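Alpha,alpha-trehalose-phosphate synthase (UDP-forming) (Burkholderia vietnamiensis, PDB 5TVG) is a glycosyltransferase family 20 protein of the two-domain GT-B fold that binds uridine-5'-diphosphate. Local coordinates at residues V247-R252 and E351-M356; F98-D103 and P170-V175. All blocks are in the same frame, centred on the assembly; numbering follows the deposited sequence.

Interaction 1 (V247-R252 and E351-M356). With UDP (uridine-5'-diphosphate), chain I.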
ATOM      1  N   VAL A 247      10.982   2.749  43.371  1.00 40.57           N
ATOM      2  CA  VAL A 247      11.952   2.067  44.216  1.00 44.91           C
ATOM      3  C   VAL A 247      11.399   0.725  44.681  1.00 50.33           C
ATOM      4  O   VAL A 247      12.087  -0.302  44.608  1.00 49.65           O
ATOM      5  CB  VAL A 247      12.316   2.988  45.402  1.00 46.38           C
ATOM      6  CG1 VAL A 247      12.965   2.211  46.529  1.00 40.89           C
ATOM      7  CG2 VAL A 247      13.226   4.125  44.925  1.00 38.99           C
ATOM      8  N   GLN A 248      10.126   0.713  45.092  1.00 43.61           N
ATOM      9  CA  GLN A 248       9.507  -0.486  45.640  1.00 46.98           C
ATOM     10  C   GLN A 248       9.521  -1.623  44.633  1.00 48.95           C
ATOM     11  O   GLN A 248       9.768  -2.775  44.997  1.00 56.80           O
ATOM     12  CB  GLN A 248       8.065  -0.166  46.052  1.00 48.31           C
ATOM     13  CG  GLN A 248       7.248  -1.342  46.568  1.00 55.98           C
ATOM     14  CD  GLN A 248       5.754  -0.992  46.809  1.00 63.07           C
ATOM     15  OE1 GLN A 248       5.299   0.143  46.573  1.00 54.18           O
ATOM     16  NE2 GLN A 248       4.995  -1.981  47.280  1.00 65.59           N
ATOM     17  N   TYR A 249       9.356  -1.311  43.361  1.00 33.76           N
ATOM     18  CA  TYR A 249       9.305  -2.327  42.324  1.00 42.69           C
ATOM     19  C   TYR A 249      10.660  -2.538  41.648  1.00 47.33           C
ATOM     20  O   TYR A 249      10.739  -3.264  40.653  1.00 43.10           O
ATOM     21  CB  TYR A 249       8.242  -1.961  41.300  1.00 39.49           C
ATOM     22  CG  TYR A 249       6.831  -2.305  41.723  1.00 50.94           C
ATOM     23  CD1 TYR A 249       6.195  -1.621  42.762  1.00 51.53           C
ATOM     24  CD2 TYR A 249       6.129  -3.327  41.079  1.00 51.68           C
ATOM     25  CE1 TYR A 249       4.895  -1.949  43.145  1.00 55.09           C
ATOM     26  CE2 TYR A 249       4.829  -3.652  41.449  1.00 56.98           C
ATOM     27  CZ  TYR A 249       4.221  -2.969  42.481  1.00 59.34           C
ATOM     28  OH  TYR A 249       2.933  -3.303  42.838  1.00 64.63           O
ATOM     29  N   GLY A 250      11.731  -1.934  42.178  1.00 44.21           N
ATOM     30  CA  GLY A 250      13.033  -2.042  41.543  1.00 46.10           C
ATOM     31  C   GLY A 250      13.579  -3.457  41.472  1.00 46.35           C
ATOM     32  O   GLY A 250      14.503  -3.717  40.692  1.00 41.54           O
ATOM     33  N   GLY A 251      13.009  -4.389  42.231  1.00 45.85           N
ATOM     34  CA  GLY A 251      13.522  -5.746  42.208  1.00 48.40           C
ATOM     35  C   GLY A 251      12.612  -6.778  41.561  1.00 50.68           C
ATOM     36  O   GLY A 251      12.907  -7.978  41.614  1.00 54.49           O
ATOM     37  N   ARG A 252      11.508  -6.340  40.957  1.00 46.35           N
ATOM     38  CA  ARG A 252      10.602  -7.273  40.303  0.51 46.71           C
ATOM     39  C   ARG A 252      11.282  -7.913  39.096  1.00 46.39           C
ATOM     40  O   ARG A 252      12.221  -7.358  38.524  1.00 45.22           O
ATOM     41  CB  ARG A 252       9.316  -6.562  39.879  0.51 48.28           C
ATOM     42  CG  ARG A 252       8.449  -6.074  41.046  0.51 49.89           C
ATOM     43  CD  ARG A 252       8.115  -7.204  42.016  0.51 51.89           C
ATOM     44  NE  ARG A 252       7.006  -6.860  42.905  0.51 53.20           N
ATOM     45  CZ  ARG A 252       7.150  -6.306  44.104  0.51 53.73           C
ATOM     46  NH1 ARG A 252       6.081  -6.027  44.838  0.51 52.34           N
ATOM     47  NH2 ARG A 252       8.361  -6.032  44.567  0.51 53.02           N
ATOM     48  N   GLU A 351       2.273  -3.410  34.106  1.00 40.74           N
ATOM     49  CA  GLU A 351       1.776  -2.767  35.310  1.00 43.87           C
ATOM     50  C   GLU A 351       2.460  -1.411  35.483  1.00 43.11           C
ATOM     51  O   GLU A 351       3.683  -1.298  35.343  1.00 42.71           O
ATOM     52  CB  GLU A 351       2.073  -3.690  36.492  1.00 54.49           C
ATOM     53  CG  GLU A 351       1.341  -3.400  37.786  1.00 69.50           C
ATOM     54  CD  GLU A 351       1.973  -4.135  38.960  1.00 74.52           C
ATOM     55  OE1 GLU A 351       2.684  -5.147  38.707  1.00 75.23           O
ATOM     56  OE2 GLU A 351       1.773  -3.685  40.119  1.00 71.34           O
ATOM     57  N   ARG A 352       1.662  -0.384  35.789  1.00 40.92           N
ATOM     58  CA  ARG A 352       2.162   0.994  35.819  1.00 40.55           C
ATOM     59  C   ARG A 352       3.335   1.158  36.785  1.00 38.86           C
ATOM     60  O   ARG A 352       4.286   1.895  36.501  1.00 39.92           O
ATOM     61  CB  ARG A 352       1.022   1.946  36.178  1.00 43.25           C
ATOM     62  CG  ARG A 352       1.273   3.373  35.813  1.00 53.82           C
ATOM     63  CD  ARG A 352      -0.000   4.217  35.767  1.00 52.98           C
ATOM     64  NE  ARG A 352       0.345   5.618  36.006  1.00 52.61           N
ATOM     65  CZ  ARG A 352       0.450   6.136  37.222  1.00 54.91           C
ATOM     66  NH1 ARG A 352       0.218   5.350  38.264  1.00 59.29           N
ATOM     67  NH2 ARG A 352       0.775   7.422  37.402  1.00 48.32           N
ATOM     68  N   ASN A 353       3.315   0.459  37.916  1.00 36.59           N
ATOM     69  CA  ASN A 353       4.452   0.557  38.827  1.00 40.07           C
ATOM     70  C   ASN A 353       5.727  -0.036  38.223  1.00 44.23           C
ATOM     71  O   ASN A 353       6.831   0.453  38.521  1.00 40.77           O
ATOM     72  CB  ASN A 353       4.127  -0.125  40.141  1.00 43.46           C
ATOM     73  CG  ASN A 353       3.077   0.630  40.924  1.00 49.54           C
ATOM     74  OD1 ASN A 353       2.363   0.043  41.724  1.00 52.48           O
ATOM     75  ND2 ASN A 353       2.938   1.927  40.646  1.00 45.96           N
ATOM     76  N   LEU A 354       5.614  -1.097  37.406  1.00 35.05           N
ATOM     77  CA  LEU A 354       6.797  -1.584  36.689  1.00 39.28           C
ATOM     78  C   LEU A 354       7.350  -0.500  35.772  1.00 34.44           C
ATOM     79  O   LEU A 354       8.570  -0.302  35.691  1.00 35.64           O
ATOM     80  CB  LEU A 354       6.465  -2.850  35.885  1.00 38.43           C
ATOM     81  CG  LEU A 354       6.336  -4.157  36.675  1.00 46.14           C
ATOM     82  CD1 LEU A 354       5.842  -5.305  35.806  1.00 46.59           C
ATOM     83  CD2 LEU A 354       7.692  -4.515  37.272  1.00 37.42           C
ATOM     84  N   LEU A 355       6.464   0.228  35.091  1.00 30.17           N
ATOM     85  CA  LEU A 355       6.921   1.293  34.209  1.00 35.06           C
ATOM     86  C   LEU A 355       7.798   2.300  34.958  1.00 37.05           C
ATOM     87  O   LEU A 355       8.805   2.785  34.416  1.00 35.85           O
ATOM     88  CB  LEU A 355       5.715   1.982  33.559  1.00 30.74           C
ATOM     89  CG  LEU A 355       4.855   1.160  32.597  1.00 35.05           C
ATOM     90  CD1 LEU A 355       3.822   2.035  31.960  1.00 37.76           C
ATOM     91  CD2 LEU A 355       5.725   0.517  31.508  1.00 32.70           C
ATOM     92  N   MET A 356       7.432   2.628  36.200  1.00 36.36           N
ATOM     93  CA  MET A 356       8.230   3.574  36.992  1.00 38.29           C
ATOM     94  C   MET A 356       9.629   3.037  37.275  1.00 34.77           C
ATOM     95  O   MET A 356      10.609   3.783  37.217  1.00 31.74           O
ATOM     96  CB  MET A 356       7.493   3.920  38.290  1.00 34.39           C
ATOM     97  CG  MET A 356       6.025   4.330  38.045  1.00 39.87           C
ATOM     98  SD  MET A 356       5.879   5.671  36.834  1.00 38.69           S
ATOM     99  CE  MET A 356       4.205   5.493  36.281  1.00 46.22           C
TER
HETATM  100  N1  UDP I 501       0.326   3.685  30.892  1.00 39.26           N
HETATM  101  C2  UDP I 501       0.381   2.509  31.618  1.00 44.63           C
HETATM  102  N3  UDP I 501       0.764   1.401  30.907  1.00 57.29           N
HETATM  103  C4  UDP I 501       1.087   1.343  29.566  1.00 59.60           C
HETATM  104  C5  UDP I 501       1.000   2.606  28.871  1.00 38.70           C
HETATM  105  C6  UDP I 501       0.617   3.711  29.545  1.00 42.17           C
HETATM  106  O2  UDP I 501       0.135   2.453  32.811  1.00 54.26           O
HETATM  107  O4  UDP I 501       1.402   0.245  29.060  1.00 66.84           O
HETATM  108  C1' UDP I 501      -0.093   4.906  31.620  1.00 39.46           C
HETATM  109  C2' UDP I 501       1.001   5.937  31.906  1.00 36.95           C
HETATM  110  O2' UDP I 501       1.580   5.625  33.159  1.00 34.49           O
HETATM  111  C3' UDP I 501       0.176   7.215  32.030  1.00 37.14           C
HETATM  112  C4' UDP I 501      -0.919   7.001  30.995  1.00 39.38           C
HETATM  113  O4' UDP I 501      -1.074   5.573  30.860  1.00 31.68           O
HETATM  114  O3' UDP I 501      -0.338   7.479  33.331  1.00 33.81           O
HETATM  115  C5' UDP I 501      -0.538   7.544  29.647  1.00 52.28           C
HETATM  116  O5' UDP I 501      -1.114   8.848  29.641  1.00 47.06           O
HETATM  117  PA  UDP I 501      -0.468  10.021  28.831  1.00 29.89           P
HETATM  118  O1A UDP I 501      -1.067  11.269  29.377  1.00 31.57           O
HETATM  119  O2A UDP I 501       1.049   9.920  28.817  1.00 36.39           O
HETATM  120  O3A UDP I 501      -0.972   9.793  27.333  1.00 36.62           O
HETATM  121  PB  UDP I 501      -2.349   9.151  26.875  1.00 29.93           P
HETATM  122  O1B UDP I 501      -3.362   9.657  27.908  1.00 38.67           O
HETATM  123  O2B UDP I 501      -2.705   9.920  25.612  1.00 26.55           O
HETATM  124  O3B UDP I 501      -2.250   7.675  26.709  1.00 31.09           O
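Tyr249 and Leu354 bring the two backbones closest, their CA atoms 6.2 Å apart, where the chain leaves helix 239-248 in a type I beta turn from Tyr249 to Arg252 and passes the opening turns of helix 352-361. Tyr249 carries the contact. Its CG lies anti to the carbonyl carbon (chi1 -80°), and the ring is laid flat against Asn353, whose CB sits almost over the ring centre in a CH-pi contact, 3.5 Å from the centroid and 7° off the normal. Asn353 OD1 continues along the same side chain toward Tyr249 CE1, with the amide tilted against the ring rather than stacked on it. At the ring edge, near its plane, comes Leu354 CD2, 4.3 Å from Tyr249 CD2; the same methyl also packs at 3.7 Å on Arg252 CB. Glu351, the N-cap residue of helix 352-361, has CG anti to the backbone N and an extended chain beyond it. Glu351 OE2 ends 3.0 Å from Tyr249 OH, the carboxylate turned nearly perpendicular to the ring.

Beyond this surface patch the same helix faces uridine-5'-diphosphate. Arg352 points NE at both ribose hydroxyl oxygens through weak hydrogen bonds, 3.1 Å to O2' and 3.3 Å to O3', while Met356 CE lies over one face of its guanidinium. The other guanidinium nitrogens are engaged by Glu380, in a salt bridge, and by the carbonyl of Ser28. Leu355 CD1 touches the uracil at N3, 3.3 Å away. One short helix thus meets Tyr249 by CH-pi and apolar contact through Asn353 and Leu354, and the nucleotide through Arg352 and Leu355. In Arg352 and Glu380, two pocket residues that both touch the nucleotide are joined to each other, which probably helps hold the guanidinium beside the ribose.

Interaction 2 (F98-D103 and P170-V175)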
ATOM      1  N   PHE A  98      -8.427  17.420  16.518  1.00 34.30           N
ATOM      2  CA  PHE A  98      -7.923  18.073  17.723  1.00 34.24           C
ATOM      3  C   PHE A  98      -6.427  17.864  17.877  1.00 36.83           C
ATOM      4  O   PHE A  98      -5.779  18.615  18.609  1.00 33.85           O
ATOM      5  CB  PHE A  98      -8.661  17.560  18.979  1.00 29.12           C
ATOM      6  CG  PHE A  98     -10.044  18.165  19.175  1.00 29.76           C
ATOM      7  CD1 PHE A  98     -10.840  18.500  18.087  1.00 29.01           C
ATOM      8  CD2 PHE A  98     -10.545  18.397  20.459  1.00 28.48           C
ATOM      9  CE1 PHE A  98     -12.108  19.047  18.276  1.00 29.94           C
ATOM     10  CE2 PHE A  98     -11.809  18.952  20.650  1.00 28.33           C
ATOM     11  CZ  PHE A  98     -12.589  19.282  19.562  1.00 28.53           C
ATOM     12  N   HIS A  99      -5.855  16.897  17.163  1.00 31.51           N
ATOM     13  CA  HIS A  99      -4.417  16.695  17.161  1.00 34.36           C
ATOM     14  C   HIS A  99      -3.747  17.252  15.901  1.00 40.05           C
ATOM     15  O   HIS A  99      -2.592  16.913  15.624  1.00 41.64           O
ATOM     16  CB  HIS A  99      -4.100  15.204  17.340  1.00 33.80           C
ATOM     17  CG  HIS A  99      -4.320  14.698  18.734  1.00 30.71           C
ATOM     18  ND1 HIS A  99      -5.557  14.316  19.213  1.00 30.24           N
ATOM     19  CD2 HIS A  99      -3.454  14.531  19.764  1.00 30.86           C
ATOM     20  CE1 HIS A  99      -5.443  13.928  20.472  1.00 30.10           C
ATOM     21  NE2 HIS A  99      -4.174  14.034  20.826  1.00 30.47           N
ATOM     22  N   TYR A 100      -4.428  18.149  15.176  1.00 37.64           N
ATOM     23  CA  TYR A 100      -3.883  18.835  13.993  1.00 41.82           C
ATOM     24  C   TYR A 100      -3.509  17.840  12.904  1.00 44.87           C
ATOM     25  O   TYR A 100      -2.493  17.989  12.226  1.00 47.40           O
ATOM     26  CB  TYR A 100      -2.677  19.732  14.321  1.00 34.14           C
ATOM     27  CG  TYR A 100      -3.034  20.933  15.188  1.00 38.45           C
ATOM     28  CD1 TYR A 100      -3.226  20.797  16.557  1.00 36.58           C
ATOM     29  CD2 TYR A 100      -3.235  22.186  14.627  1.00 35.47           C
ATOM     30  CE1 TYR A 100      -3.554  21.895  17.350  1.00 33.75           C
ATOM     31  CE2 TYR A 100      -3.579  23.276  15.415  1.00 32.21           C
ATOM     32  CZ  TYR A 100      -3.736  23.130  16.763  1.00 35.89           C
ATOM     33  OH  TYR A 100      -4.056  24.245  17.540  1.00 43.81           O
ATOM     34  N   ARG A 101      -4.353  16.835  12.706  1.00 42.61           N
ATOM     35  CA  ARG A 101      -4.169  15.867  11.629  1.00 41.33           C
ATOM     36  C   ARG A 101      -5.421  15.897  10.756  1.00 40.60           C
ATOM     37  O   ARG A 101      -6.181  14.928  10.691  1.00 37.89           O
ATOM     38  CB  ARG A 101      -3.906  14.451  12.203  1.00 35.49           C
ATOM     39  CG  ARG A 101      -2.589  14.335  12.961  1.00 39.53           C
ATOM     40  CD  ARG A 101      -1.361  14.564  12.032  1.00 34.33           C
ATOM     41  NE  ARG A 101      -1.332  13.602  10.922  1.00 35.08           N
ATOM     42  CZ  ARG A 101      -0.687  12.434  10.982  1.00 41.05           C
ATOM     43  NH1 ARG A 101      -0.668  11.605   9.941  1.00 36.65           N
ATOM     44  NH2 ARG A 101      -0.060  12.097  12.109  1.00 37.52           N
ATOM     45  N   SER A 102      -5.635  17.025  10.080  1.00 45.03           N
ATOM     46  CA  SER A 102      -6.760  17.139   9.161  1.00 33.55           C
ATOM     47  C   SER A 102      -6.661  16.106   8.052  1.00 45.88           C
ATOM     48  O   SER A 102      -7.679  15.779   7.433  1.00 42.21           O
ATOM     49  CB  SER A 102      -6.808  18.549   8.547  1.00 50.45           C
ATOM     50  OG  SER A 102      -5.690  18.795   7.669  1.00 49.48           O
ATOM     51  N   ASP A 103      -5.451  15.594   7.781  1.00 46.59           N
ATOM     52  CA  ASP A 103      -5.279  14.559   6.771  1.00 46.05           C
ATOM     53  C   ASP A 103      -5.892  13.217   7.162  1.00 47.16           C
ATOM     54  O   ASP A 103      -6.200  12.415   6.270  1.00 43.50           O
ATOM     55  CB  ASP A 103      -3.788  14.362   6.449  1.00 53.41           C
ATOM     56  CG  ASP A 103      -2.955  14.008   7.682  1.00 52.03           C
ATOM     57  OD1 ASP A 103      -2.898  14.831   8.621  1.00 51.32           O
ATOM     58  OD2 ASP A 103      -2.381  12.901   7.736  1.00 47.66           O
ATOM     59  N   PRO A 170      -8.861  27.873  15.453  1.00 39.87           N
ATOM     60  CA  PRO A 170     -10.073  27.872  14.611  1.00 40.29           C
ATOM     61  C   PRO A 170      -9.874  27.344  13.207  1.00 45.08           C
ATOM     62  O   PRO A 170     -10.758  26.650  12.681  1.00 44.03           O
ATOM     63  CB  PRO A 170     -10.473  29.347  14.594  1.00 40.79           C
ATOM     64  CG  PRO A 170      -9.966  29.868  15.899  1.00 45.68           C
ATOM     65  CD  PRO A 170      -8.643  29.189  16.077  1.00 41.65           C
ATOM     66  N   ASP A 171      -8.752  27.708  12.579  1.00 41.59           N
ATOM     67  CA  ASP A 171      -8.415  27.252  11.239  1.00 41.82           C
ATOM     68  C   ASP A 171      -8.322  25.737  11.181  1.00 40.65           C
ATOM     69  O   ASP A 171      -8.474  25.150  10.104  1.00 44.18           O
ATOM     70  CB  ASP A 171      -7.068  27.866  10.820  1.00 34.48           C
ATOM     71  CG  ASP A 171      -6.008  27.636  11.884  1.00 46.21           C
ATOM     72  OD1 ASP A 171      -6.226  28.054  13.077  1.00 38.78           O
ATOM     73  OD2 ASP A 171      -4.988  26.990  11.551  1.00 40.89           O
ATOM     74  N   MET A 172      -7.998  25.099  12.305  1.00 35.02           N
ATOM     75  CA  MET A 172      -7.992  23.645  12.340  1.00 38.59           C
ATOM     76  C   MET A 172      -9.330  23.079  12.828  1.00 40.87           C
ATOM     77  O   MET A 172      -9.820  22.090  12.276  1.00 36.14           O
ATOM     78  CB  MET A 172      -6.850  23.148  13.231  1.00 38.84           C
ATOM     79  CG  MET A 172      -6.783  21.609  13.359  1.00 38.39           C
ATOM     80  SD  MET A 172      -6.531  20.689  11.796  1.00 37.82           S
ATOM     81  CE  MET A 172      -4.969  21.334  11.238  1.00 33.07           C
ATOM     82  N   LEU A 173      -9.955  23.712  13.826  1.00 36.85           N
ATOM     83  CA  LEU A 173     -11.229  23.199  14.334  1.00 31.92           C
ATOM     84  C   LEU A 173     -12.268  23.097  13.222  1.00 31.11           C
ATOM     85  O   LEU A 173     -13.044  22.143  13.178  1.00 33.47           O
ATOM     86  CB  LEU A 173     -11.755  24.084  15.468  1.00 30.45           C
ATOM     87  CG  LEU A 173     -13.037  23.559  16.145  1.00 34.58           C
ATOM     88  CD1 LEU A 173     -12.767  22.254  16.908  1.00 31.27           C
ATOM     89  CD2 LEU A 173     -13.690  24.592  17.068  1.00 30.00           C
ATOM     90  N   ARG A 174     -12.285  24.062  12.307  1.00 38.56           N
ATOM     91  CA  ARG A 174     -13.256  24.092  11.215  1.00 37.93           C
ATOM     92  C   ARG A 174     -13.234  22.835  10.339  1.00 42.44           C
ATOM     93  O   ARG A 174     -14.160  22.642   9.548  1.00 44.03           O
ATOM     94  CB  ARG A 174     -12.946  25.263  10.279  1.00 40.75           C
ATOM     95  CG  ARG A 174     -13.293  26.621  10.761  1.00 48.79           C
ATOM     96  CD  ARG A 174     -12.563  27.634   9.882  1.00 54.21           C
ATOM     97  NE  ARG A 174     -13.078  27.669   8.524  1.00 47.82           N
ATOM     98  CZ  ARG A 174     -12.337  27.861   7.443  1.00 53.33           C
ATOM     99  NH1 ARG A 174     -11.030  28.037   7.545  1.00 53.38           N
ATOM    100  NH2 ARG A 174     -12.914  27.885   6.255  1.00 58.92           N
ATOM    101  N   VAL A 175     -12.177  22.022  10.405  1.00 40.12           N
ATOM    102  CA  VAL A 175     -12.141  20.795   9.631  1.00 36.54           C
ATOM    103  C   VAL A 175     -13.273  19.871  10.054  1.00 41.13           C
ATOM    104  O   VAL A 175     -13.830  19.133   9.229  1.00 43.43           O
ATOM    105  CB  VAL A 175     -10.744  20.138   9.757  1.00 40.51           C
ATOM    106  CG1 VAL A 175     -10.726  18.743   9.149  1.00 32.87           C
ATOM    107  CG2 VAL A 175      -9.686  20.986   9.052  1.00 33.12           C
TER
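Phe98 and Tyr100 each receive an aliphatic partner at a slant: Leu173 CD1 comes to 3.5 Å from Phe98 CE1, and Met172 CG to 3.8 Å from Tyr100 CD2. The Phe98 ring also meets Phe167 edge-to-face, and the Arg101 guanidinium has the Asp103 carboxylate at its edge, in plane. The setting is a Schellman motif that ends helix 79-98, with Tyr100 as the C-prime residue at positive phi. The loop that follows packs on the short helix 170-173, within the N-terminal half of this GT-B protein.

Met172 fills the middle. Its CG is anti to the backbone N (chi1 179°), and two further bends of about 60° fold the chain back so that the methyl CE settles beside Tyr100 CA and CD2. Met172 SD stands 5.4 Å from the centroid of the Tyr100 ring, 44° off its normal, an oblique Met-aromatic contact. SD also meets Ser102 CB, so the thioether is wedged between two residues of the loop. Leu173 and Phe98 run side by side, pointing the same way, and Leu173 continues onto Tyr206 of helix 197-209. All six touching residues are buried, and no hydrogen bond crosses between the segments.

Tyr100 OH is hydrogen-bonded to Ser169 N, and Asp171 OD2 to Tyr100 OH of the second subunit, while Arg174 forms a salt bridge with Glu397 of that subunit. The contact thus lies at the interface with the second subunit. Within the loop, Arg101 grips Asp103 side-on. Arg101 NE donates to Asp103 OD1 (3.0 Å) and Arg101 NH1 to Asp103 OD2 (3.1 Å), two hydrogen bonds of a salt bridge in which each oxygen uses its syn lone pair and lies in the guanidinium plane.

How the interactions relate
From the N terminus, interaction 2 comes first: 98-103 meets 170-175 and closes a loop of 66 residues that includes helix 109-127 and strands 135-139 and 159-162 of one sheet. Interaction 1 opens only later, when 247-252 meets 351-356 across 98 residues carrying strands 266-271, 301-306 and 343-346 of the parallel sheet. The two loops follow in series, neither nested nor crossing: interaction 2 joins the end of helix 79-98 to helix 170-173, interaction 1 the end of helix 239-248 to the start of helix 352-361. Their centres lie about 38 Å apart on opposite sides of the chain's centre. Interaction 1 borders uridine-5'-diphosphate directly, whereas interaction 2 borders the second subunit.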